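Local coordinates for abietadiene synthase, chloroplastic (Abies grandis, PDB 3S9V), which belongs to the terpene synthase family as a largely helical plant enzyme that joins an N-terminal helical domain to a metal-binding domain, at residues V194-P199 / E211-Q216; K220-D225 / N244-D249. All coordinates share one frame; numbering follows the deposited sequence.

Contact 1. Residues V194-P199 / E211-Q216; sequences VLYALP and EIVDWQ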
ATOM      1  N   VAL A 194      22.609 -24.326 -10.820  1.00 42.91           N
ATOM      2  CA  VAL A 194      21.435 -23.503 -10.589  1.00 42.48           C
ATOM      3  C   VAL A 194      20.544 -23.451 -11.820  1.00 40.18           C
ATOM      4  O   VAL A 194      19.321 -23.546 -11.718  1.00 39.85           O
ATOM      5  CB  VAL A 194      21.842 -22.064 -10.203  1.00 45.23           C
ATOM      6  CG1 VAL A 194      20.608 -21.248  -9.856  1.00 47.50           C
ATOM      7  CG2 VAL A 194      22.809 -22.099  -9.029  1.00 45.32           C
ATOM      8  N   LEU A 195      21.170 -23.312 -12.982  1.00 36.49           N
ATOM      9  CA  LEU A 195      20.452 -23.234 -14.245  1.00 34.35           C
ATOM     10  C   LEU A 195      19.555 -24.439 -14.521  1.00 33.52           C
ATOM     11  O   LEU A 195      18.508 -24.294 -15.153  1.00 32.63           O
ATOM     12  CB  LEU A 195      21.457 -23.054 -15.393  1.00 31.59           C
ATOM     13  CG  LEU A 195      20.968 -22.783 -16.821  1.00 35.69           C
ATOM     14  CD1 LEU A 195      20.600 -24.068 -17.492  1.00 41.71           C
ATOM     15  CD2 LEU A 195      19.792 -21.829 -16.805  1.00 36.82           C
ATOM     16  N   TYR A 196      19.950 -25.620 -14.045  1.00 30.30           N
ATOM     17  CA  TYR A 196      19.162 -26.826 -14.296  1.00 28.67           C
ATOM     18  C   TYR A 196      18.423 -27.406 -13.097  1.00 27.04           C
ATOM     19  O   TYR A 196      17.502 -28.197 -13.266  1.00 28.26           O
ATOM     20  CB  TYR A 196      20.052 -27.928 -14.876  1.00 31.01           C
ATOM     21  CG  TYR A 196      20.719 -27.584 -16.186  1.00 32.93           C
ATOM     22  CD1 TYR A 196      22.108 -27.528 -16.282  1.00 32.64           C
ATOM     23  CD2 TYR A 196      19.970 -27.342 -17.334  1.00 25.88           C
ATOM     24  CE1 TYR A 196      22.736 -27.240 -17.490  1.00 30.04           C
ATOM     25  CE2 TYR A 196      20.590 -27.055 -18.551  1.00 30.18           C
ATOM     26  CZ  TYR A 196      21.976 -27.005 -18.618  1.00 29.84           C
ATOM     27  OH  TYR A 196      22.611 -26.726 -19.811  1.00 36.14           O
ATOM     28  N   ALA A 197      18.827 -27.024 -11.894  1.00 27.27           N
ATOM     29  CA  ALA A 197      18.215 -27.544 -10.668  1.00 30.75           C
ATOM     30  C   ALA A 197      16.744 -27.189 -10.498  1.00 31.94           C
ATOM     31  O   ALA A 197      15.912 -28.064 -10.253  1.00 30.04           O
ATOM     32  CB  ALA A 197      18.999 -27.054  -9.453  1.00 29.80           C
ATOM     33  N   LEU A 198      16.437 -25.900 -10.625  1.00 33.73           N
ATOM     34  CA  LEU A 198      15.077 -25.393 -10.466  1.00 33.83           C
ATOM     35  C   LEU A 198      14.792 -24.323 -11.505  1.00 33.65           C
ATOM     36  O   LEU A 198      15.714 -23.754 -12.088  1.00 35.27           O
ATOM     37  CB  LEU A 198      14.916 -24.762  -9.084  1.00 35.33           C
ATOM     38  CG  LEU A 198      15.373 -25.582  -7.878  1.00 40.26           C
ATOM     39  CD1 LEU A 198      15.328 -24.719  -6.617  1.00 34.55           C
ATOM     40  CD2 LEU A 198      14.486 -26.802  -7.740  1.00 37.22           C
ATOM     41  N   PRO A 199      13.504 -24.039 -11.761  1.00 33.35           N
ATOM     42  CA  PRO A 199      13.189 -23.005 -12.749  1.00 29.12           C
ATOM     43  C   PRO A 199      13.717 -21.680 -12.197  1.00 26.09           C
ATOM     44  O   PRO A 199      13.578 -21.405 -11.005  1.00 29.33           O
ATOM     45  CB  PRO A 199      11.660 -23.033 -12.808  1.00 33.80           C
ATOM     46  CG  PRO A 199      11.315 -24.455 -12.414  1.00 35.74           C
ATOM     47  CD  PRO A 199      12.282 -24.718 -11.287  1.00 32.98           C
ATOM     48  N   GLU A 211      22.744 -21.857 -27.649  1.00 33.88           N
ATOM     49  CA  GLU A 211      23.993 -22.517 -28.005  1.00 33.88           C
ATOM     50  C   GLU A 211      24.670 -23.197 -26.816  1.00 33.72           C
ATOM     51  O   GLU A 211      25.543 -24.043 -27.003  1.00 34.18           O
ATOM     52  CB  GLU A 211      24.984 -21.520 -28.627  1.00 33.84           C
ATOM     53  CG  GLU A 211      24.399 -20.553 -29.641  1.00 51.43           C
ATOM     54  CD  GLU A 211      24.245 -19.145 -29.076  1.00 63.23           C
ATOM     55  OE1 GLU A 211      23.531 -18.987 -28.061  1.00 64.82           O
ATOM     56  OE2 GLU A 211      24.838 -18.197 -29.643  1.00 64.32           O
ATOM     57  N   ILE A 212      24.270 -22.854 -25.595  1.00 31.98           N
ATOM     58  CA  ILE A 212      24.927 -23.448 -24.435  1.00 35.10           C
ATOM     59  C   ILE A 212      24.053 -24.264 -23.497  1.00 35.45           C
ATOM     60  O   ILE A 212      24.517 -24.684 -22.438  1.00 40.51           O
ATOM     61  CB  ILE A 212      25.609 -22.365 -23.573  1.00 39.11           C
ATOM     62  CG1 ILE A 212      24.553 -21.624 -22.742  1.00 42.76           C
ATOM     63  CG2 ILE A 212      26.366 -21.390 -24.473  1.00 38.50           C
ATOM     64  CD1 ILE A 212      25.121 -20.638 -21.749  1.00 50.81           C
ATOM     65  N   VAL A 213      22.808 -24.517 -23.873  1.00 32.77           N
ATOM     66  CA  VAL A 213      21.924 -25.242 -22.977  1.00 29.42           C
ATOM     67  C   VAL A 213      21.687 -26.726 -23.318  1.00 26.30           C
ATOM     68  O   VAL A 213      21.727 -27.122 -24.483  1.00 24.19           O
ATOM     69  CB  VAL A 213      20.577 -24.473 -22.873  1.00 34.83           C
ATOM     70  CG1 VAL A 213      19.662 -24.820 -24.040  1.00 30.68           C
ATOM     71  CG2 VAL A 213      19.928 -24.755 -21.554  1.00 47.82           C
ATOM     72  N   ASP A 214      21.478 -27.544 -22.284  1.00 25.59           N
ATOM     73  CA  ASP A 214      21.197 -28.980 -22.451  1.00 25.32           C
ATOM     74  C   ASP A 214      19.676 -29.089 -22.485  1.00 19.18           C
ATOM     75  O   ASP A 214      19.036 -29.139 -21.437  1.00 17.67           O
ATOM     76  CB  ASP A 214      21.727 -29.787 -21.260  1.00 26.14           C
ATOM     77  CG  ASP A 214      21.463 -31.286 -21.398  1.00 30.26           C
ATOM     78  OD1 ASP A 214      20.432 -31.662 -21.996  1.00 29.63           O
ATOM     79  OD2 ASP A 214      22.277 -32.092 -20.893  1.00 39.09           O
ATOM     80  N   TRP A 215      19.108 -29.138 -23.686  1.00 18.81           N
ATOM     81  CA  TRP A 215      17.658 -29.168 -23.837  1.00 21.39           C
ATOM     82  C   TRP A 215      16.905 -30.164 -22.974  1.00 23.88           C
ATOM     83  O   TRP A 215      15.850 -29.835 -22.423  1.00 25.00           O
ATOM     84  CB  TRP A 215      17.290 -29.342 -25.313  1.00 19.72           C
ATOM     85  CG  TRP A 215      17.696 -28.150 -26.127  1.00 21.34           C
ATOM     86  CD1 TRP A 215      18.600 -28.119 -27.151  1.00 24.39           C
ATOM     87  CD2 TRP A 215      17.284 -26.796 -25.918  1.00 13.32           C
ATOM     88  NE1 TRP A 215      18.782 -26.828 -27.584  1.00 17.59           N
ATOM     89  CE2 TRP A 215      17.985 -25.997 -26.843  1.00 15.22           C
ATOM     90  CE3 TRP A 215      16.391 -26.180 -25.033  1.00 14.83           C
ATOM     91  CZ2 TRP A 215      17.823 -24.611 -26.908  1.00 15.32           C
ATOM     92  CZ3 TRP A 215      16.233 -24.806 -25.094  1.00 14.90           C
ATOM     93  CH2 TRP A 215      16.946 -24.036 -26.024  1.00 15.43           C
ATOM     94  N   GLN A 216      17.435 -31.375 -22.845  1.00 22.10           N
ATOM     95  CA  GLN A 216      16.775 -32.389 -22.034  1.00 19.90           C
ATOM     96  C   GLN A 216      16.592 -31.942 -20.584  1.00 16.17           C
ATOM     97  O   GLN A 216      15.520 -32.106 -20.009  1.00 20.26           O
ATOM     98  CB  GLN A 216      17.565 -33.698 -22.070  1.00 14.79           C
ATOM     99  CG  GLN A 216      17.068 -34.720 -21.074  1.00 23.38           C
ATOM    100  CD  GLN A 216      17.791 -36.033 -21.210  1.00 28.86           C
ATOM    101  OE1 GLN A 216      19.025 -36.084 -21.155  1.00 26.56           O
ATOM    102  NE2 GLN A 216      17.033 -37.106 -21.396  1.00 20.55           N
TER

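Contact 2. Residues K220-D225 / N244-D249; sequences KLQSKD and NKKCLD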
ATOM      1  N   LYS A 220      12.614 -30.362 -18.083  1.00 28.87           N
ATOM      2  CA  LYS A 220      12.094 -30.706 -16.764  1.00 27.32           C
ATOM      3  C   LYS A 220      11.651 -29.472 -15.999  1.00 30.38           C
ATOM      4  O   LYS A 220      10.960 -29.577 -14.986  1.00 34.24           O
ATOM      5  CB  LYS A 220      13.156 -31.426 -15.935  1.00 28.68           C
ATOM      6  CG  LYS A 220      13.844 -32.595 -16.625  1.00 30.45           C
ATOM      7  CD  LYS A 220      14.789 -33.290 -15.652  1.00 35.34           C
ATOM      8  CE  LYS A 220      15.669 -34.319 -16.342  1.00 43.28           C
ATOM      9  NZ  LYS A 220      16.490 -35.082 -15.355  1.00 49.76           N
ATOM     10  N   LEU A 221      12.053 -28.302 -16.483  1.00 28.52           N
ATOM     11  CA  LEU A 221      11.713 -27.054 -15.820  1.00 27.36           C
ATOM     12  C   LEU A 221      10.587 -26.306 -16.526  1.00 24.45           C
ATOM     13  O   LEU A 221      10.337 -25.139 -16.248  1.00 21.97           O
ATOM     14  CB  LEU A 221      12.963 -26.178 -15.722  1.00 27.29           C
ATOM     15  CG  LEU A 221      14.158 -26.886 -15.077  1.00 32.41           C
ATOM     16  CD1 LEU A 221      15.359 -25.953 -15.037  1.00 31.69           C
ATOM     17  CD2 LEU A 221      13.782 -27.347 -13.672  1.00 26.97           C
ATOM     18  N   GLN A 222       9.906 -26.993 -17.437  1.00 24.50           N
ATOM     19  CA  GLN A 222       8.794 -26.407 -18.182  1.00 25.18           C
ATOM     20  C   GLN A 222       7.653 -26.052 -17.221  1.00 26.57           C
ATOM     21  O   GLN A 222       7.494 -26.691 -16.184  1.00 25.41           O
ATOM     22  CB  GLN A 222       8.315 -27.406 -19.237  1.00 19.72           C
ATOM     23  CG  GLN A 222       7.117 -26.973 -20.064  1.00 19.77           C
ATOM     24  CD  GLN A 222       6.865 -27.913 -21.233  1.00 24.26           C
ATOM     25  OE1 GLN A 222       6.826 -29.131 -21.067  1.00 24.66           O
ATOM     26  NE2 GLN A 222       6.691 -27.347 -22.422  1.00 21.46           N
ATOM     27  N   SER A 223       6.865 -25.035 -17.564  1.00 27.31           N
ATOM     28  CA  SER A 223       5.745 -24.606 -16.722  1.00 24.90           C
ATOM     29  C   SER A 223       4.553 -25.535 -16.906  1.00 22.62           C
ATOM     30  O   SER A 223       4.503 -26.293 -17.863  1.00 22.99           O
ATOM     31  CB  SER A 223       5.327 -23.176 -17.079  1.00 22.13           C
ATOM     32  OG  SER A 223       6.446 -22.309 -17.109  1.00 28.08           O
ATOM     33  N   LYS A 224       3.591 -25.471 -15.990  1.00 21.32           N
ATOM     34  CA  LYS A 224       2.410 -26.316 -16.087  1.00 21.77           C
ATOM     35  C   LYS A 224       1.645 -26.041 -17.377  1.00 22.87           C
ATOM     36  O   LYS A 224       1.109 -26.967 -17.984  1.00 20.99           O
ATOM     37  CB  LYS A 224       1.496 -26.092 -14.881  1.00 28.92           C
ATOM     38  CG  LYS A 224       2.003 -26.732 -13.588  1.00 45.73           C
ATOM     39  CD  LYS A 224       1.116 -26.407 -12.382  1.00 52.80           C
ATOM     40  CE  LYS A 224      -0.372 -26.383 -12.748  1.00 62.45           C
ATOM     41  NZ  LYS A 224      -0.805 -27.557 -13.562  1.00 63.89           N
ATOM     42  N   ASP A 225       1.596 -24.774 -17.792  1.00 23.74           N
ATOM     43  CA  ASP A 225       0.895 -24.405 -19.023  1.00 22.09           C
ATOM     44  C   ASP A 225       1.793 -24.560 -20.255  1.00 21.09           C
ATOM     45  O   ASP A 225       1.470 -24.088 -21.346  1.00 23.53           O
ATOM     46  CB  ASP A 225       0.357 -22.967 -18.944  1.00 21.23           C
ATOM     47  CG  ASP A 225       1.457 -21.923 -18.843  1.00 28.82           C
ATOM     48  OD1 ASP A 225       2.618 -22.232 -19.183  1.00 30.02           O
ATOM     49  OD2 ASP A 225       1.153 -20.780 -18.438  1.00 28.55           O
ATOM     50  N   ASN A 244       8.722 -29.947 -28.684  1.00 26.80           N
ATOM     51  CA  ASN A 244       7.858 -30.212 -27.537  1.00 30.17           C
ATOM     52  C   ASN A 244       6.471 -29.589 -27.742  1.00 31.06           C
ATOM     53  O   ASN A 244       6.335 -28.374 -27.886  1.00 33.27           O
ATOM     54  CB  ASN A 244       8.516 -29.678 -26.257  1.00 29.24           C
ATOM     55  CG  ASN A 244       7.635 -29.845 -25.033  1.00 35.44           C
ATOM     56  OD1 ASN A 244       6.753 -29.029 -24.778  1.00 31.80           O
ATOM     57  ND2 ASN A 244       7.861 -30.913 -24.276  1.00 39.22           N
ATOM     58  N   LYS A 245       5.445 -30.431 -27.733  1.00 27.66           N
ATOM     59  CA  LYS A 245       4.072 -29.992 -27.967  1.00 31.25           C
ATOM     60  C   LYS A 245       3.427 -29.067 -26.936  1.00 31.96           C
ATOM     61  O   LYS A 245       2.633 -28.201 -27.306  1.00 35.71           O
ATOM     62  CB  LYS A 245       3.192 -31.225 -28.212  1.00 38.92           C
ATOM     63  CG  LYS A 245       3.639 -32.012 -29.452  1.00 51.89           C
ATOM     64  CD  LYS A 245       3.136 -33.449 -29.461  1.00 62.39           C
ATOM     65  CE  LYS A 245       3.690 -34.212 -30.662  1.00 66.82           C
ATOM     66  NZ  LYS A 245       3.337 -35.661 -30.633  1.00 68.75           N
ATOM     67  N   LYS A 246       3.741 -29.228 -25.654  1.00 28.89           N
ATOM     68  CA  LYS A 246       3.151 -28.335 -24.665  1.00 29.42           C
ATOM     69  C   LYS A 246       3.565 -26.890 -24.962  1.00 27.75           C
ATOM     70  O   LYS A 246       2.795 -25.960 -24.722  1.00 28.19           O
ATOM     71  CB  LYS A 246       3.544 -28.742 -23.243  1.00 31.52           C
ATOM     72  CG  LYS A 246       2.870 -30.031 -22.794  1.00 41.78           C
ATOM     73  CD  LYS A 246       2.742 -30.111 -21.282  1.00 45.64           C
ATOM     74  CE  LYS A 246       1.822 -29.018 -20.755  1.00 48.53           C
ATOM     75  NZ  LYS A 246       1.641 -29.101 -19.281  1.00 53.87           N
ATOM     76  N   CYS A 247       4.769 -26.702 -25.496  1.00 22.04           N
ATOM     77  CA  CYS A 247       5.223 -25.363 -25.856  1.00 24.44           C
ATOM     78  C   CYS A 247       4.197 -24.781 -26.834  1.00 25.66           C
ATOM     79  O   CYS A 247       3.770 -23.629 -26.706  1.00 26.86           O
ATOM     80  CB  CYS A 247       6.590 -25.410 -26.549  1.00 26.28           C
ATOM     81  SG  CYS A 247       8.005 -25.797 -25.495  1.00 33.13           S
ATOM     82  N   LEU A 248       3.801 -25.596 -27.807  1.00 23.05           N
ATOM     83  CA  LEU A 248       2.836 -25.164 -28.807  1.00 27.31           C
ATOM     84  C   LEU A 248       1.482 -24.850 -28.167  1.00 25.74           C
ATOM     85  O   LEU A 248       0.820 -23.887 -28.556  1.00 21.65           O
ATOM     86  CB  LEU A 248       2.670 -26.241 -29.881  1.00 34.22           C
ATOM     87  CG  LEU A 248       2.280 -25.715 -31.264  1.00 36.45           C
ATOM     88  CD1 LEU A 248       3.400 -24.828 -31.801  1.00 31.62           C
ATOM     89  CD2 LEU A 248       2.026 -26.884 -32.210  1.00 36.03           C
ATOM     90  N   ASP A 249       1.075 -25.653 -27.186  1.00 23.99           N
ATOM     91  CA  ASP A 249      -0.193 -25.413 -26.508  1.00 27.03           C
ATOM     92  C   ASP A 249      -0.179 -24.042 -25.828  1.00 26.72           C
ATOM     93  O   ASP A 249      -1.195 -23.340 -25.821  1.00 23.05           O
ATOM     94  CB  ASP A 249      -0.472 -26.492 -25.458  1.00 33.13           C
ATOM     95  CG  ASP A 249      -0.584 -27.879 -26.059  1.00 41.90           C
ATOM     96  OD1 ASP A 249      -1.035 -27.994 -27.218  1.00 47.63           O
ATOM     97  OD2 ASP A 249      -0.234 -28.857 -25.367  1.00 46.73           O
TER

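Contact 1. Residues V194-P199 / E211-Q216
Tyr196, in the last turn of helix 192-197, bridges most of the distance to 211-216: the CA atoms of Tyr196 and Asp214 are 8.7 Å from each other. Its CG stands anti to the carbonyl carbon (chi1 -60°), which sends the ring across toward the other segment and delivers the phenol oxygen to the peptide nitrogen of Asp214. That nitrogen donates to Tyr196 OH at 2.8 Å with an N-H...O angle of 147°, a moderately bent bond. The nitrogen lies at the ring edge, near the ring plane, so the hydroxyl meets the backbone end-on. Asp214 is the N-cap of helix 215-219, the short helix that follows this loop in what is probably the all-helical gamma domain of this class of plant terpene synthases. The tyrosine thus holds the backbone of the capping residue, while OD1 of its side chain makes a weak hydrogen bond to Lys217 N. With CG anti to its own backbone N, Asp214 turns its carboxylate away from the ring and sets it 78° from the ring plane; its CB remains close, 3.5 Å from Tyr196 OH. Val213 supplies the apolar half. Its CG2 approaches the ring obliquely, 3.8 Å from Tyr196 CE2, whereas CG1, in the crowded position between backbone N and carbonyl carbon, lies over a face of the Trp215 ring toward its rim. Leu195 CD1 sits over the rim of one face of the Tyr196 ring, 3.1 Å above its plane, and also reaches Val213 CG2 at 4.2 Å, the two aliphatic chains crossing at about a right angle. The side chain of Tyr196 also touches Lys217 and Ile218, and Leu195 and Val213 pack on Ile218.

Contact 2. Residues K220-D225 / N244-D249
Two polar links in different surroundings join the loop 220-225 to the start of helix 245-258. The more closely packed one is built by Gln222, whose CG is anti to the backbone N (chi1 177°) and whose chain runs extended from there, so that its amide meets that of Asn244 tip to tip. Gln222 NE2 donates to Asn244 OD1 at 2.9 Å with an N-H...O angle of 163°. The acceptor is nearly in the Gln222 amide plane, but the donor comes from above the carbonyl plane of Asn244, and the two amides are twisted 59° apart. The same NE2 lies 3.5 Å from Lys246 CB and 3.7 Å from Cys247 SG, and it also donates to Gly226 O, which fixes the rotation of the amide. Cys247 is buried, its side chain packed against Phe228 and helix 232-242.

On the exposed flank a single lysine chain reaches across. Lys246, bent at chi3, brings NZ to 2.6 Å from Lys224 O, again from above the carbonyl plane. The charged end of Lys224 itself stays apart, with Lys224 NZ 6.4 Å from Lys246 NZ, a spacing that may be mildly unfavourable.

Asn244 OD1 has a second donor, Cys247 N at 3.1 Å, and this bond lies in the carbonyl plane. One side-chain oxygen therefore receives both the loop amide and a backbone N-H of the helix's first turn, the classic asparagine N-cap, here braced by a glutamine from a neighbouring loop.

In the fold
The two contacts follow in series along the chain, and helix 215-219 leads from contact 1 into the loop of contact 2. Their centres are about 15 Å apart, yet they touch directly through Leu221, whose CD1 comes within 3.6 Å of both Leu195 O and Tyr196 O, packing against the end of helix 192-197. Trp215 from contact 1 and Cys247 from contact 2 both pack on Val238 of helix 232-242, giving them a shared neighbour. Both lie on the same side of the chain's centre, with contact centres about 37 and 35 Å from it.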